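Local coordinates for protein fumarate lyase (Mesorhizobium sp., PDB 3C8T) that is probably an enzyme of the fumarase/aspartase lyase superfamily, whose largely helical chains assemble in fours around long bundled helices, at residues 15-20 with 120-125; 24-29 with 113-118; 104-109 with 223-228; 108-113 with 186-191. All blocks are in the same frame, centred on the assembly; numbering follows the deposited sequence.

Contact 1 (15-20 with 120-125)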
loop_
_atom_site.group_PDB
_atom_site.type_symbol
_atom_site.label_atom_id
_atom_site.label_comp_id
_atom_site.label_asym_id
_atom_site.label_seq_id
_atom_site.Cartn_x
_atom_site.Cartn_y
_atom_site.Cartn_z
ATOM N N ASP A 15 3.409 18.477 -17.270
ATOM C CA ASP A 15 3.279 19.927 -17.043
ATOM C C ASP A 15 1.901 20.493 -17.406
ATOM O O ASP A 15 1.382 21.344 -16.683
ATOM C CB ASP A 15 4.375 20.681 -17.806
ATOM C CG ASP A 15 5.721 20.609 -17.104
ATOM O OD1 ASP A 15 5.841 19.919 -16.064
ATOM O OD2 ASP A 15 6.662 21.276 -17.587
ATOM N N LYS A 16 1.318 20.023 -18.503
ATOM C CA LYS A 16 -0.062 20.377 -18.857
ATOM C C LYS A 16 -1.071 19.987 -17.770
ATOM O O LYS A 16 -2.011 20.739 -17.450
ATOM C CB LYS A 16 -0.450 19.698 -20.147
ATOM C CG LYS A 16 0.247 20.264 -21.352
ATOM C CD LYS A 16 -0.325 19.613 -22.593
ATOM C CE LYS A 16 0.237 20.261 -23.861
ATOM N NZ LYS A 16 1.697 19.939 -24.021
ATOM N N MET A 17 -0.834 18.831 -17.171
ATOM C CA MET A 17 -1.684 18.327 -16.125
ATOM C C MET A 17 -1.400 19.066 -14.812
ATOM O O MET A 17 -2.307 19.345 -14.057
ATOM C CB MET A 17 -1.541 16.801 -16.053
ATOM C CG MET A 17 -2.691 16.084 -15.439
ATOM S SD MET A 17 -4.291 16.269 -16.177
ATOM C CE MET A 17 -4.426 14.734 -17.116
ATOM N N ARG A 18 -0.157 19.465 -14.588
ATOM C CA ARG A 18 0.147 20.426 -13.527
ATOM C C ARG A 18 -0.465 21.847 -13.720
ATOM O O ARG A 18 -0.891 22.479 -12.739
ATOM C CB ARG A 18 1.661 20.518 -13.296
ATOM C CG ARG A 18 2.252 19.205 -12.776
ATOM C CD ARG A 18 3.774 19.178 -12.879
ATOM N NE ARG A 18 4.414 20.040 -11.883
ATOM C CZ ARG A 18 5.295 20.996 -12.173
ATOM N NH1 ARG A 18 5.666 21.208 -13.438
ATOM N NH2 ARG A 18 5.817 21.737 -11.201
ATOM N N GLU A 19 -0.511 22.357 -14.947
ATOM C CA GLU A 19 -1.156 23.658 -15.168
ATOM C C GLU A 19 -2.639 23.547 -14.857
ATOM O O GLU A 19 -3.192 24.370 -14.145
ATOM C CB GLU A 19 -0.938 24.210 -16.582
ATOM C CG GLU A 19 -1.467 25.678 -16.700
ATOM C CD GLU A 19 -1.107 26.374 -18.023
ATOM O OE1 GLU A 19 -0.066 27.082 -18.070
ATOM O OE2 GLU A 19 -1.863 26.210 -19.022
ATOM N N LEU A 20 -3.260 22.493 -15.373
ATOM C CA LEU A 20 -4.628 22.158 -15.029
ATOM C C LEU A 20 -5.003 22.132 -13.524
ATOM O O LEU A 20 -6.090 22.564 -13.160
ATOM C CB LEU A 20 -4.978 20.840 -15.664
ATOM C CG LEU A 20 -6.361 20.367 -15.267
ATOM C CD1 LEU A 20 -7.453 21.335 -15.787
ATOM C CD2 LEU A 20 -6.549 18.935 -15.762
ATOM N N LEU A 120 -9.608 14.251 -17.644
ATOM C CA LEU A 120 -10.013 13.042 -18.321
ATOM C C LEU A 120 -9.944 13.189 -19.856
ATOM O O LEU A 120 -9.704 12.198 -20.544
ATOM C CB LEU A 120 -11.422 12.595 -17.869
ATOM C CG LEU A 120 -11.513 11.837 -16.536
ATOM C CD1 LEU A 120 -12.981 11.589 -16.251
ATOM C CD2 LEU A 120 -10.756 10.507 -16.578
ATOM N N ALA A 121 -10.136 14.399 -20.380
ATOM C CA ALA A 121 -10.006 14.601 -21.841
ATOM C C ALA A 121 -8.557 14.465 -22.270
ATOM O O ALA A 121 -8.268 13.907 -23.343
ATOM C CB ALA A 121 -10.614 15.966 -22.318
ATOM N N LEU A 122 -7.649 14.939 -21.424
ATOM C CA LEU A 122 -6.229 14.803 -21.694
ATOM C C LEU A 122 -5.763 13.339 -21.539
ATOM O O LEU A 122 -4.990 12.835 -22.363
ATOM C CB LEU A 122 -5.424 15.766 -20.800
ATOM C CG LEU A 122 -3.903 15.652 -20.866
ATOM C CD1 LEU A 122 -3.384 15.745 -22.357
ATOM C CD2 LEU A 122 -3.280 16.762 -19.980
ATOM N N ILE A 123 -6.221 12.657 -20.493
ATOM C CA ILE A 123 -5.970 11.215 -20.365
ATOM C C ILE A 123 -6.489 10.428 -21.586
ATOM O O ILE A 123 -5.785 9.593 -22.137
ATOM C CB ILE A 123 -6.603 10.637 -19.061
ATOM C CG1 ILE A 123 -5.910 11.214 -17.815
ATOM C CG2 ILE A 123 -6.586 9.112 -19.083
ATOM C CD1 ILE A 123 -4.402 10.919 -17.689
ATOM N N SER A 124 -7.717 10.707 -22.011
ATOM C CA SER A 124 -8.291 10.016 -23.150
ATOM C C SER A 124 -7.448 10.198 -24.425
ATOM O O SER A 124 -7.197 9.241 -25.169
ATOM C CB SER A 124 -9.732 10.495 -23.353
ATOM O OG SER A 124 -10.267 9.962 -24.545
ATOM N N ARG A 125 -7.015 11.440 -24.662
ATOM C CA ARG A 125 -6.155 11.830 -25.768
ATOM C C ARG A 125 -4.824 11.026 -25.739
ATOM O O ARG A 125 -4.343 10.549 -26.758
ATOM C CB ARG A 125 -5.870 13.323 -25.559
ATOM C CG ARG A 125 -5.746 14.157 -26.733
ATOM C CD ARG A 125 -4.317 14.671 -26.823
ATOM N NE ARG A 125 -3.950 15.841 -26.013
ATOM C CZ ARG A 125 -2.672 16.093 -25.721
ATOM N NH1 ARG A 125 -1.740 15.268 -26.179
ATOM N NH2 ARG A 125 -2.301 17.156 -25.025
#
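Met17 puts its methyl group into the side of Leu122 and Ile123, and that is where helix 15-20 packs tightly against helix 104-140. CE lies 3.7 Å from Leu122 CD2 and 3.9 Å from Ile123 CD1. The Met17 chain slides past Leu122 in the opposite direction but crosses Ile123 at about a right angle. Its CG is anti to the backbone N (chi1 -157°), a bend at chi2 brings SD near Leu122 CD2, and one at chi3 turns CE toward Ile123 as well. Toward Lys16 and Arg125 the packing gives way to a looser, solvent-facing margin. Lys16 brings only its CB toward Leu122, while its CD stands 4.0 Å from Arg125 NH2, near the guanidinium plane and at its edge. The two long chains cross at about a right angle, with the like charges of Lys16 NZ and Arg125 NH2 kept 5.0 Å apart. Leu122 CD1 lies over one face of the Arg125 guanidinium, toward its rim. No hydrogen bond joins the segments: a short N-terminal helix is laid nearly antiparallel on a long bundle helix, the segment axes 11.1 Å apart. Helix 315-344 completes the apolar side, where Phe329 touches both Met17 and Ile123, and helix 160-185 lays Leu178 against Ile123.

Contact 2 (24-29 with 113-118)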
loop_
_atom_site.group_PDB
_atom_site.type_symbol
_atom_site.label_atom_id
_atom_site.label_comp_id
_atom_site.label_asym_id
_atom_site.label_seq_id
_atom_site.Cartn_x
_atom_site.Cartn_y
_atom_site.Cartn_z
ATOM N N GLN A 24 -4.192 28.808 -9.786
ATOM C CA GLN A 24 -4.826 29.785 -10.678
ATOM C C GLN A 24 -5.982 29.139 -11.414
ATOM O O GLN A 24 -7.091 29.696 -11.493
ATOM C CB GLN A 24 -3.799 30.315 -11.682
ATOM C CG GLN A 24 -2.584 31.111 -11.047
ATOM C CD GLN A 24 -1.599 30.312 -10.102
ATOM O OE1 GLN A 24 -1.592 29.060 -10.010
ATOM N NE2 GLN A 24 -0.753 31.074 -9.401
ATOM N N SER A 25 -5.721 27.967 -11.980
ATOM C CA SER A 25 -6.766 27.226 -12.636
ATOM C C SER A 25 -7.885 26.805 -11.648
ATOM O O SER A 25 -9.047 26.968 -11.946
ATOM C CB SER A 25 -6.177 26.041 -13.411
ATOM O OG SER A 25 -7.199 25.450 -14.170
ATOM N N PHE A 26 -7.533 26.315 -10.470
ATOM C CA PHE A 26 -8.534 25.910 -9.458
ATOM C C PHE A 26 -9.450 27.073 -9.114
ATOM O O PHE A 26 -10.662 26.983 -9.257
ATOM C CB PHE A 26 -7.855 25.367 -8.188
ATOM C CG PHE A 26 -8.826 24.888 -7.127
ATOM C CD1 PHE A 26 -9.624 23.761 -7.349
ATOM C CD2 PHE A 26 -8.914 25.538 -5.894
ATOM C CE1 PHE A 26 -10.516 23.299 -6.377
ATOM C CE2 PHE A 26 -9.806 25.076 -4.912
ATOM C CZ PHE A 26 -10.622 23.962 -5.162
ATOM N N ILE A 27 -8.847 28.171 -8.678
ATOM C CA ILE A 27 -9.530 29.433 -8.411
ATOM C C ILE A 27 -10.421 29.866 -9.551
ATOM O O ILE A 27 -11.580 30.184 -9.315
ATOM C CB ILE A 27 -8.529 30.588 -8.018
ATOM C CG1 ILE A 27 -7.832 30.245 -6.690
ATOM C CG2 ILE A 27 -9.248 31.984 -8.002
ATOM C CD1 ILE A 27 -8.796 29.774 -5.553
ATOM N N SER A 28 -9.929 29.875 -10.787
ATOM C CA SER A 28 -10.831 30.287 -11.896
ATOM C C SER A 28 -12.090 29.370 -12.068
ATOM O O SER A 28 -13.189 29.868 -12.397
ATOM C CB SER A 28 -10.070 30.494 -13.202
ATOM O OG SER A 28 -9.763 29.251 -13.767
ATOM N N ARG A 29 -11.946 28.068 -11.802
ATOM C CA ARG A 29 -13.104 27.144 -11.770
ATOM C C ARG A 29 -14.021 27.423 -10.583
ATOM O O ARG A 29 -15.221 27.236 -10.692
ATOM C CB ARG A 29 -12.696 25.660 -11.716
ATOM C CG ARG A 29 -11.633 25.148 -12.717
ATOM C CD ARG A 29 -11.632 25.798 -14.097
ATOM N NE ARG A 29 -12.800 25.477 -14.920
ATOM C CZ ARG A 29 -12.793 24.628 -15.954
ATOM N NH1 ARG A 29 -13.905 24.403 -16.647
ATOM N NH2 ARG A 29 -11.688 23.979 -16.276
ATOM N N VAL A 113 -14.347 18.790 -9.879
ATOM C CA VAL A 113 -15.000 18.050 -10.963
ATOM C C VAL A 113 -14.750 18.714 -12.338
ATOM O O VAL A 113 -14.503 18.037 -13.327
ATOM C CB VAL A 113 -16.504 17.777 -10.642
ATOM C CG1 VAL A 113 -17.304 17.437 -11.876
ATOM C CG2 VAL A 113 -16.641 16.640 -9.582
ATOM N N LEU A 114 -14.738 20.035 -12.387
ATOM C CA LEU A 114 -14.466 20.735 -13.637
ATOM C C LEU A 114 -13.041 20.457 -14.152
ATOM O O LEU A 114 -12.833 20.285 -15.358
ATOM C CB LEU A 114 -14.693 22.257 -13.479
ATOM C CG LEU A 114 -16.156 22.638 -13.204
ATOM C CD1 LEU A 114 -16.240 24.091 -12.732
ATOM C CD2 LEU A 114 -17.002 22.401 -14.415
ATOM N N GLN A 115 -12.065 20.448 -13.247
ATOM C CA GLN A 115 -10.714 20.063 -13.606
ATOM C C GLN A 115 -10.656 18.592 -14.055
ATOM O O GLN A 115 -10.066 18.286 -15.091
ATOM C CB GLN A 115 -9.827 20.281 -12.401
ATOM C CG GLN A 115 -9.568 21.774 -12.037
ATOM C CD GLN A 115 -8.795 21.886 -10.726
ATOM O OE1 GLN A 115 -9.104 21.202 -9.764
ATOM N NE2 GLN A 115 -7.763 22.715 -10.703
ATOM N N ILE A 116 -11.247 17.679 -13.282
ATOM C CA ILE A 116 -11.355 16.254 -13.686
ATOM C C ILE A 116 -11.924 16.059 -15.118
ATOM O O ILE A 116 -11.456 15.183 -15.857
ATOM C CB ILE A 116 -12.145 15.406 -12.631
ATOM C CG1 ILE A 116 -11.365 15.363 -11.273
ATOM C CG2 ILE A 116 -12.354 13.981 -13.092
ATOM C CD1 ILE A 116 -12.142 14.717 -10.104
ATOM N N ARG A 117 -12.927 16.857 -15.506
ATOM C CA ARG A 117 -13.400 16.846 -16.885
ATOM C C ARG A 117 -12.274 17.141 -17.888
ATOM O O ARG A 117 -12.095 16.409 -18.881
ATOM C CB ARG A 117 -14.554 17.825 -17.086
ATOM C CG ARG A 117 -15.126 17.699 -18.481
ATOM C CD ARG A 117 -16.568 18.109 -18.550
ATOM N NE ARG A 117 -16.717 19.504 -18.174
ATOM C CZ ARG A 117 -17.891 20.116 -18.091
ATOM N NH1 ARG A 117 -18.998 19.445 -18.363
ATOM N NH2 ARG A 117 -17.946 21.382 -17.720
ATOM N N ASP A 118 -11.529 18.226 -17.650
ATOM C CA ASP A 118 -10.344 18.511 -18.478
ATOM C C ASP A 118 -9.252 17.430 -18.327
ATOM O O ASP A 118 -8.651 17.039 -19.301
ATOM C CB ASP A 118 -9.751 19.895 -18.158
ATOM C CG ASP A 118 -10.738 21.055 -18.427
ATOM O OD1 ASP A 118 -11.827 20.814 -19.019
ATOM O OD2 ASP A 118 -10.418 22.213 -18.035
HETATM O O HOH W 1 -14.049 21.455 -17.407
#
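Arg29 reaches across to Asp118 tip to tip and loses more surface to this contact than any other residue. Its NH2 gives Asp118 OD2 a salt-bridging hydrogen bond of 2.8 Å. The acceptor lies almost exactly in the guanidinium plane, yet the bond meets the carboxylate from above its own plane, 40° out of it. Bends at chi2 and chi3 fold the arginine, and Leu114 CB sits over one face of the guanidinium, toward its rim, 3.9 Å from NH1. A water held by bonds to Leu114 O, at 2.7 Å, and to Asp118 OD1 also accepts weakly from Arg29 NH1, so the carboxylate is tied to the arginine both directly and through solvent. Glu32 is a second salt-bridge partner, at NE. Segments 24-29 and 113-118 cross at 119°, where helix 23-43 packs on helix 104-140, one of the long helices that form the central bundle in this superfamily. Gln115, next in surface lost to the contact, leaves its backbone with CG anti to the carbonyl carbon (chi1 -70°) and then runs extended toward Phe26. Its OE1 meets the ring edge, 3.6 Å from Phe26 CD1, while NE2 comes against the helix backbone, 3.5 Å from Phe26 CA, and bonds weakly to Leu20 O. Gln115 CG also rests 4.0 Å from Arg29 CG. The Phe26 ring makes an edge-to-face contact with Tyr8 of a second subunit.

Contact 3 (104-109 with 223-228)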
loop_
_atom_site.group_PDB
_atom_site.type_symbol
_atom_site.label_atom_id
_atom_site.label_comp_id
_atom_site.label_asym_id
_atom_site.label_seq_id
_atom_site.Cartn_x
_atom_site.Cartn_y
_atom_site.Cartn_z
ATOM N N THR A 104 -18.340 25.713 1.500
ATOM C CA THR A 104 -16.999 25.595 0.931
ATOM C C THR A 104 -16.753 24.301 0.118
ATOM O O THR A 104 -16.312 24.377 -1.045
ATOM C CB THR A 104 -15.950 25.793 2.048
ATOM O OG1 THR A 104 -16.034 27.148 2.471
ATOM C CG2 THR A 104 -14.523 25.505 1.552
ATOM N N GLN A 105 -17.063 23.135 0.697
ATOM C CA GLN A 105 -16.892 21.869 -0.063
ATOM C C GLN A 105 -17.733 21.750 -1.351
ATOM O O GLN A 105 -17.363 21.007 -2.303
ATOM C CB GLN A 105 -17.126 20.647 0.826
ATOM C CG GLN A 105 -16.449 19.397 0.293
ATOM C CD GLN A 105 -16.797 18.139 1.078
ATOM O OE1 GLN A 105 -17.514 18.197 2.087
ATOM N NE2 GLN A 105 -16.301 16.996 0.613
ATOM N N ASP A 106 -18.852 22.464 -1.405
ATOM C CA ASP A 106 -19.622 22.513 -2.653
ATOM C C ASP A 106 -18.776 23.120 -3.768
ATOM O O ASP A 106 -18.675 22.572 -4.848
ATOM C CB ASP A 106 -20.880 23.343 -2.496
ATOM C CG ASP A 106 -21.889 22.703 -1.606
ATOM O OD1 ASP A 106 -21.842 21.468 -1.394
ATOM O OD2 ASP A 106 -22.763 23.444 -1.125
ATOM N N ILE A 107 -18.170 24.269 -3.484
ATOM C CA ILE A 107 -17.416 25.003 -4.493
ATOM C C ILE A 107 -16.139 24.265 -4.847
ATOM O O ILE A 107 -15.792 24.174 -6.046
ATOM C CB ILE A 107 -17.081 26.460 -4.062
ATOM C CG1 ILE A 107 -18.326 27.215 -3.563
ATOM C CG2 ILE A 107 -16.436 27.226 -5.231
ATOM C CD1 ILE A 107 -19.531 27.283 -4.540
ATOM N N MET A 108 -15.465 23.728 -3.818
ATOM C CA MET A 108 -14.203 22.965 -3.997
ATOM C C MET A 108 -14.390 21.610 -4.693
ATOM O O MET A 108 -13.582 21.262 -5.554
ATOM C CB MET A 108 -13.483 22.791 -2.660
ATOM C CG MET A 108 -12.988 24.112 -2.051
ATOM S SD MET A 108 -12.048 23.976 -0.480
ATOM C CE MET A 108 -10.510 23.339 -1.178
ATOM N N ASP A 109 -15.466 20.880 -4.359
ATOM C CA ASP A 109 -15.813 19.632 -5.041
ATOM C C ASP A 109 -16.175 19.875 -6.498
ATOM O O ASP A 109 -15.711 19.183 -7.416
ATOM C CB ASP A 109 -17.034 18.982 -4.375
ATOM C CG ASP A 109 -16.670 18.001 -3.243
ATOM O OD1 ASP A 109 -15.484 17.787 -2.957
ATOM O OD2 ASP A 109 -17.602 17.422 -2.644
ATOM N N THR A 223 -26.156 14.300 -2.249
ATOM C CA THR A 223 -24.941 14.849 -1.671
ATOM C C THR A 223 -23.814 13.816 -1.602
ATOM O O THR A 223 -24.008 12.669 -1.135
ATOM C CB THR A 223 -25.255 15.359 -0.247
ATOM O OG1 THR A 223 -26.394 16.220 -0.311
ATOM C CG2 THR A 223 -24.040 16.115 0.379
ATOM N N TRP A 224 -22.641 14.202 -2.097
ATOM C CA TRP A 224 -21.512 13.284 -2.050
ATOM C C TRP A 224 -20.314 13.878 -1.289
ATOM O O TRP A 224 -19.189 13.506 -1.539
ATOM C CB TRP A 224 -21.164 12.748 -3.464
ATOM C CG TRP A 224 -20.979 13.792 -4.528
ATOM C CD1 TRP A 224 -21.958 14.431 -5.236
ATOM C CD2 TRP A 224 -19.717 14.314 -5.026
ATOM N NE1 TRP A 224 -21.388 15.315 -6.151
ATOM C CE2 TRP A 224 -20.017 15.238 -6.045
ATOM C CE3 TRP A 224 -18.368 14.050 -4.724
ATOM C CZ2 TRP A 224 -19.024 15.927 -6.743
ATOM C CZ3 TRP A 224 -17.365 14.738 -5.439
ATOM C CH2 TRP A 224 -17.701 15.650 -6.421
ATOM N N HIS A 225 -20.574 14.819 -0.374
ATOM C CA HIS A 225 -19.535 15.387 0.492
ATOM C C HIS A 225 -18.763 14.229 1.149
ATOM O O HIS A 225 -17.546 14.307 1.307
ATOM C CB HIS A 225 -20.143 16.272 1.583
ATOM C CG HIS A 225 -20.694 17.583 1.098
ATOM N ND1 HIS A 225 -21.731 18.235 1.742
ATOM C CD2 HIS A 225 -20.356 18.367 0.054
ATOM C CE1 HIS A 225 -22.008 19.354 1.105
ATOM N NE2 HIS A 225 -21.178 19.466 0.085
ATOM N N SER A 226 -19.478 13.164 1.518
ATOM C CA SER A 226 -18.878 12.025 2.226
ATOM C C SER A 226 -19.037 10.656 1.538
ATOM O O SER A 226 -18.691 9.636 2.125
ATOM C CB SER A 226 -19.420 11.962 3.650
ATOM O OG SER A 226 -20.774 11.574 3.622
ATOM N N ALA A 227 -19.527 10.656 0.300
ATOM C CA ALA A 227 -19.637 9.454 -0.564
ATOM C C ALA A 227 -18.687 9.620 -1.761
ATOM O O ALA A 227 -19.065 10.150 -2.827
ATOM C CB ALA A 227 -21.119 9.256 -1.047
ATOM N N ARG A 228 -17.446 9.155 -1.589
ATOM C CA ARG A 228 -16.318 9.563 -2.468
ATOM C C ARG A 228 -15.945 8.516 -3.528
ATOM O O ARG A 228 -14.841 8.572 -4.086
ATOM C CB ARG A 228 -15.067 9.876 -1.588
ATOM C CG ARG A 228 -15.338 10.865 -0.405
ATOM C CD ARG A 228 -16.004 12.175 -0.879
ATOM N NE ARG A 228 -15.091 13.079 -1.591
ATOM C CZ ARG A 228 -15.423 14.278 -2.062
ATOM N NH1 ARG A 228 -16.688 14.727 -1.945
ATOM N NH2 ARG A 228 -14.480 15.042 -2.640
#
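Gln105 lies alongside His225, and its side chain can be followed from root to tip. CB and CG each come 4.0 Å from His225 CD2, and CD lies 3.7 Å from the same atom. With CG anti to the backbone N (chi1 -157°) and the chain extended beyond it, the amide is carried past the imidazole in the opposite direction, its plane turned only 22° from the ring. OE1 comes to 3.3 Å from His225 CB and takes its hydrogen bond from Arg313 NE. NE2 gives a hydrogen bond of 3.0 Å to His225 O, in the carbonyl plane and on a lone pair, and also sits over one face of the Arg228 guanidinium. The imidazole itself is fixed from its edge: His225 NE2 donates to Asp106 OD1 at 2.6 Å, meeting that oxygen nearly along its C-O axis. One helical turn further, Arg228 grips Asp109 end-on with two nitrogens, NH1 to OD2 and NH2 to OD1, both at 2.9 Å. NH1 is also bonded to Trp224 O of its own loop, and NH2 has a second acid partner in Glu321. Asp109 OD2 stands over one face of the Trp224 ring, toward its rim at CZ3; the indole NE1 is bonded to Val188 O. The loop before helix 229-255 is thereby pinned to the first turns of helix 104-140. All six touching residues are buried. Arg228 between two carboxylates would offset much of their charge, and the carboxylate of Asp106, which also accepts from Ser191 N and Gly192 N, would hold the histidine ring in a set orientation.

Contact 4 (108-113 with 186-191)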
loop_
_atom_site.group_PDB
_atom_site.type_symbol
_atom_site.label_atom_id
_atom_site.label_comp_id
_atom_site.label_asym_id
_atom_site.label_seq_id
_atom_site.Cartn_x
_atom_site.Cartn_y
_atom_site.Cartn_z
ATOM N N MET A 108 -15.465 23.728 -3.818
ATOM C CA MET A 108 -14.203 22.965 -3.997
ATOM C C MET A 108 -14.390 21.610 -4.693
ATOM O O MET A 108 -13.582 21.262 -5.554
ATOM C CB MET A 108 -13.483 22.791 -2.660
ATOM C CG MET A 108 -12.988 24.112 -2.051
ATOM S SD MET A 108 -12.048 23.976 -0.480
ATOM C CE MET A 108 -10.510 23.339 -1.178
ATOM N N ASP A 109 -15.466 20.880 -4.359
ATOM C CA ASP A 109 -15.813 19.632 -5.041
ATOM C C ASP A 109 -16.175 19.875 -6.498
ATOM O O ASP A 109 -15.711 19.183 -7.416
ATOM C CB ASP A 109 -17.034 18.982 -4.375
ATOM C CG ASP A 109 -16.670 18.001 -3.243
ATOM O OD1 ASP A 109 -15.484 17.787 -2.957
ATOM O OD2 ASP A 109 -17.602 17.422 -2.644
ATOM N N THR A 110 -17.013 20.874 -6.711
ATOM C CA THR A 110 -17.467 21.210 -8.067
ATOM C C THR A 110 -16.353 21.728 -8.944
ATOM O O THR A 110 -16.233 21.295 -10.085
ATOM C CB THR A 110 -18.642 22.210 -8.056
ATOM O OG1 THR A 110 -19.769 21.623 -7.387
ATOM C CG2 THR A 110 -19.036 22.549 -9.507
ATOM N N ALA A 111 -15.529 22.642 -8.441
ATOM C CA ALA A 111 -14.329 23.079 -9.189
ATOM C C ALA A 111 -13.377 21.932 -9.506
ATOM O O ALA A 111 -12.782 21.898 -10.585
ATOM C CB ALA A 111 -13.575 24.172 -8.429
ATOM N N THR A 112 -13.199 21.020 -8.536
ATOM C CA THR A 112 -12.432 19.776 -8.756
ATOM C C THR A 112 -13.026 18.963 -9.883
ATOM O O THR A 112 -12.292 18.485 -10.755
ATOM C CB THR A 112 -12.295 18.936 -7.458
ATOM O OG1 THR A 112 -11.620 19.730 -6.480
ATOM C CG2 THR A 112 -11.514 17.627 -7.672
ATOM N N VAL A 113 -14.347 18.790 -9.879
ATOM C CA VAL A 113 -15.000 18.050 -10.963
ATOM C C VAL A 113 -14.750 18.714 -12.338
ATOM O O VAL A 113 -14.503 18.037 -13.327
ATOM C CB VAL A 113 -16.504 17.777 -10.642
ATOM C CG1 VAL A 113 -17.304 17.437 -11.876
ATOM C CG2 VAL A 113 -16.641 16.640 -9.582
ATOM N N LEU A 186 -18.525 12.925 -13.170
ATOM C CA LEU A 186 -18.779 14.312 -13.633
ATOM C C LEU A 186 -20.169 14.830 -13.249
ATOM O O LEU A 186 -21.041 15.040 -14.109
ATOM C CB LEU A 186 -18.465 14.496 -15.120
ATOM C CG LEU A 186 -17.013 14.156 -15.524
ATOM C CD1 LEU A 186 -16.866 14.191 -17.054
ATOM C CD2 LEU A 186 -15.974 15.088 -14.868
ATOM N N VAL A 187 -20.339 15.065 -11.954
ATOM C CA VAL A 187 -21.590 15.538 -11.400
ATOM C C VAL A 187 -21.270 16.703 -10.511
ATOM O O VAL A 187 -20.175 16.798 -9.958
ATOM C CB VAL A 187 -22.387 14.443 -10.574
ATOM C CG1 VAL A 187 -22.942 13.360 -11.472
ATOM C CG2 VAL A 187 -21.558 13.834 -9.465
ATOM N N VAL A 188 -22.236 17.614 -10.399
ATOM C CA VAL A 188 -22.118 18.825 -9.585
ATOM C C VAL A 188 -22.080 18.442 -8.115
ATOM O O VAL A 188 -22.665 17.409 -7.709
ATOM C CB VAL A 188 -23.333 19.794 -9.909
ATOM C CG1 VAL A 188 -24.636 19.444 -9.102
ATOM C CG2 VAL A 188 -22.946 21.208 -9.683
ATOM N N GLU A 189 -21.403 19.242 -7.303
ATOM C CA GLU A 189 -21.675 19.182 -5.862
ATOM C C GLU A 189 -22.308 20.506 -5.391
ATOM O O GLU A 189 -21.649 21.554 -5.436
ATOM C CB GLU A 189 -20.414 18.911 -5.038
ATOM C CG GLU A 189 -20.725 18.800 -3.551
ATOM C CD GLU A 189 -20.953 17.370 -3.122
ATOM O OE1 GLU A 189 -22.123 16.989 -3.046
ATOM O OE2 GLU A 189 -19.971 16.629 -2.884
ATOM N N PHE A 190 -23.573 20.462 -4.966
ATOM C CA PHE A 190 -24.175 21.628 -4.325
ATOM C C PHE A 190 -25.209 21.193 -3.295
ATOM O O PHE A 190 -26.367 20.836 -3.650
ATOM C CB PHE A 190 -24.797 22.595 -5.349
ATOM C CG PHE A 190 -25.337 23.841 -4.722
ATOM C CD1 PHE A 190 -24.466 24.811 -4.224
ATOM C CD2 PHE A 190 -26.717 24.025 -4.601
ATOM C CE1 PHE A 190 -24.963 25.953 -3.617
ATOM C CE2 PHE A 190 -27.236 25.136 -3.995
ATOM C CZ PHE A 190 -26.376 26.125 -3.494
ATOM N N SER A 191 -24.787 21.170 -2.028
ATOM C CA SER A 191 -25.668 20.660 -0.975
ATOM C C SER A 191 -25.587 21.409 0.339
ATOM O O SER A 191 -26.303 21.083 1.268
ATOM C CB SER A 191 -25.429 19.168 -0.719
ATOM O OG SER A 191 -25.883 18.372 -1.808
#
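This is a buried contact between a helix and an irregular chain: Asp109, Thr110 and Val113 on helix 104-140 face Leu186 to Glu189, where the chain leaves helix 160-185. Thr110 ties the two together from side chain to backbone: Glu189 N donates to Thr110 OG1 at 2.9 Å with an angle of 145°, and the same hydroxyl is bonded to Asp106 O one turn back in its own helix. Thr110 and Val188 lie side by side pointing the same way, their CG2 methyls 4.1 Å apart. At the far end of the contact, Val113 CG1 presses to 3.5 Å from Val187 O, and Leu186 CD2 lies 3.6 Å from Val113 O. Backbone bonds from Leu186 and Val188 to Gly218 also hold this chain. Glu189 sends CG anti to the backbone N (chi1 -178°) and then bends at chi2, which lays its carboxylate beside that of Asp109. The two side chains point the same way with their carboxylate planes 32° apart. Their roots are close as well, at 3.4 Å between Asp109 CB and Glu189 CB. Glu189 OE1 accepts from Trp224 N, and OE2 makes a long, weak ion pair with Arg228, which salt-bridges Asp109 more closely. Asp109 OD2 and Glu189 OE2 are only 2.5 Å apart, a spacing consistent with one of the two acids holding a proton, and the nearby arginine would ease the repulsion if they are charged.

Overall arrangement
All four contacts use helix 104-140, which they mark out from its first turns in contact 3 to its middle in contact 1. Contact 3 is wholly buried and contact 4 largely so, their centres 6 Å apart and Asp109 in common. Their loops are joined directly, by Trp224 NE1 to Val188 O, and their chemistry is that of acids, an arginine and backbone groups. Contacts 1 and 2 are partly buried and pack successive helices, 15-20 and 23-43, on the long helix. They touch through Leu20, but the first relies on apolar contact and the second adds a salt bridge and water. Contact 1 touches neither of the buried pair, whereas contact 2 shares Val113 with contact 4.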